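Local coordinates for YbbR family protein (Desulfitobacterium hafniense, PDB 3LYW), which is of unknown function, the crystallised chain being a mostly beta-strand fragment of a longer YbbR family protein, at residues E64-N68 with I69-E73. Numbering follows the deposited sequence.
Sequences EPIPN and IKIVE
I66 and I69 close a type II beta turn, with P67 and N68 at its two corners, that brings the chain from the loop after strand 55-63 into strand 69-85. P67 is at phi -53°, and N68 takes the positive phi, 59°, expected of the third residue in this turn type. The closing bond runs from I69 N to I66 O at 3.1 Å and is bent, 141° at the hydrogen, with the donor lying above the carbonyl plane. Where a tight hairpin would pair I66 N directly with I69 O, a water steps in: it accepts from I66 N at 2.7 Å and is placed to donate to I69 O, so the two arms are bridged while standing apart. Outside the turn, N35 ND2 bonds to P67 O, and the backbone of K70 pairs with that of E32 on strand 26-33.

The apolar contact lies on one flank of the turn. I66, buried and also touching L43, has CG2 anti to its backbone N, beside the carbonyl carbon, and this branch meets I69 CG1 at 3.7 Å, the two side chains crossing at a slant. The longer branch of I66 reaches further along the strand, its CD1 ending 4.3 Å from I71 CD1.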
loop_
_atom_site.group_PDB
_atom_site.type_symbol
_atom_site.label_atom_id
_atom_site.label_comp_id
_atom_site.label_asym_id
_atom_site.label_seq_id
_atom_site.Cartn_x
_atom_site.Cartn_y
_atom_site.Cartn_z
ATOM N N GLU A 64 4.534 1.972 -4.553
ATOM C CA GLU A 64 5.890 1.673 -4.999
ATOM C C GLU A 64 6.116 2.482 -6.275
ATOM O O GLU A 64 5.199 2.648 -7.076
ATOM C CB GLU A 64 6.046 0.179 -5.288
ATOM C CG GLU A 64 5.558 -0.710 -4.159
ATOM C CD GLU A 64 5.833 -2.181 -4.416
ATOM O OE1 GLU A 64 5.571 -2.642 -5.548
ATOM O OE2 GLU A 64 6.299 -2.878 -3.486
ATOM N N PRO A 65 7.332 3.022 -6.463
ATOM C CA PRO A 65 7.660 3.817 -7.654
ATOM C C PRO A 65 7.318 3.093 -8.963
ATOM O O PRO A 65 7.597 1.906 -9.113
ATOM C CB PRO A 65 9.160 4.052 -7.504
ATOM C CG PRO A 65 9.329 4.150 -6.020
ATOM C CD PRO A 65 8.463 3.005 -5.516
ATOM N N ILE A 66 6.700 3.812 -9.894
ATOM C CA ILE A 66 6.339 3.256 -11.198
ATOM C C ILE A 66 6.982 4.118 -12.275
ATOM O O ILE A 66 6.727 5.314 -12.342
ATOM C CB ILE A 66 4.818 3.287 -11.432
ATOM C CG1 ILE A 66 4.100 2.504 -10.337
ATOM C CG2 ILE A 66 4.491 2.700 -12.794
ATOM C CD1 ILE A 66 2.587 2.636 -10.403
ATOM N N PRO A 67 7.816 3.521 -13.137
ATOM C CA PRO A 67 8.468 4.296 -14.197
ATOM C C PRO A 67 7.512 5.113 -15.070
ATOM O O PRO A 67 6.461 4.636 -15.494
ATOM C CB PRO A 67 9.208 3.226 -14.997
ATOM C CG PRO A 67 9.549 2.209 -13.947
ATOM C CD PRO A 67 8.266 2.119 -13.159
ATOM N N ASN A 68 7.893 6.360 -15.323
ATOM C CA ASN A 68 7.128 7.271 -16.164
ATOM C C ASN A 68 5.714 7.533 -15.667
ATOM O O ASN A 68 4.856 7.941 -16.442
ATOM C CB ASN A 68 7.066 6.731 -17.596
ATOM C CG ASN A 68 8.416 6.278 -18.101
ATOM O OD1 ASN A 68 8.752 5.095 -18.023
ATOM N ND2 ASN A 68 9.211 7.221 -18.600
ATOM N N ILE A 69 5.476 7.305 -14.384
ATOM C CA ILE A 69 4.159 7.526 -13.808
ATOM C C ILE A 69 4.244 8.310 -12.508
ATOM O O ILE A 69 5.061 8.014 -11.642
ATOM C CB ILE A 69 3.454 6.192 -13.514
ATOM C CG1 ILE A 69 3.116 5.480 -14.823
ATOM C CG2 ILE A 69 2.217 6.442 -12.685
ATOM C CD1 ILE A 69 2.081 6.198 -15.656
ATOM N N LYS A 70 3.383 9.310 -12.383
ATOM C CA LYS A 70 3.327 10.120 -11.178
ATOM C C LYS A 70 1.984 9.864 -10.508
ATOM O O LYS A 70 0.937 9.967 -11.156
ATOM C CB LYS A 70 3.477 11.596 -11.533
ATOM C CG LYS A 70 4.799 11.910 -12.199
ATOM C CD LYS A 70 4.941 13.390 -12.545
ATOM C CE LYS A 70 6.231 13.636 -13.325
ATOM N NZ LYS A 70 7.406 13.085 -12.595
ATOM N N ILE A 71 2.025 9.524 -9.222
ATOM C CA ILE A 71 0.817 9.235 -8.453
ATOM C C ILE A 71 0.194 10.555 -8.009
ATOM O O ILE A 71 0.838 11.371 -7.347
ATOM C CB ILE A 71 1.144 8.406 -7.207
ATOM C CG1 ILE A 71 1.926 7.152 -7.606
ATOM C CG2 ILE A 71 -0.140 8.081 -6.449
ATOM C CD1 ILE A 71 1.254 6.283 -8.631
ATOM N N VAL A 72 -1.058 10.779 -8.383
ATOM C CA VAL A 72 -1.717 12.025 -8.007
ATOM C C VAL A 72 -2.805 11.859 -6.947
ATOM O O VAL A 72 -3.210 12.823 -6.304
ATOM C CB VAL A 72 -2.330 12.716 -9.243
ATOM C CG1 VAL A 72 -1.244 13.018 -10.255
ATOM C CG2 VAL A 72 -3.389 11.838 -9.857
ATOM N N GLU A 73 -3.294 10.639 -6.766
ATOM C CA GLU A 73 -4.338 10.407 -5.776
ATOM C C GLU A 73 -4.336 8.953 -5.328
ATOM O O GLU A 73 -4.188 8.054 -6.144
ATOM C CB GLU A 73 -5.694 10.756 -6.383
ATOM C CG GLU A 73 -6.875 10.625 -5.464
ATOM C CD GLU A 73 -8.152 11.113 -6.124
ATOM O OE1 GLU A 73 -8.277 12.334 -6.367
ATOM O OE2 GLU A 73 -9.026 10.272 -6.412
HETATM O O HOH W 1 5.851 6.337 -9.701
#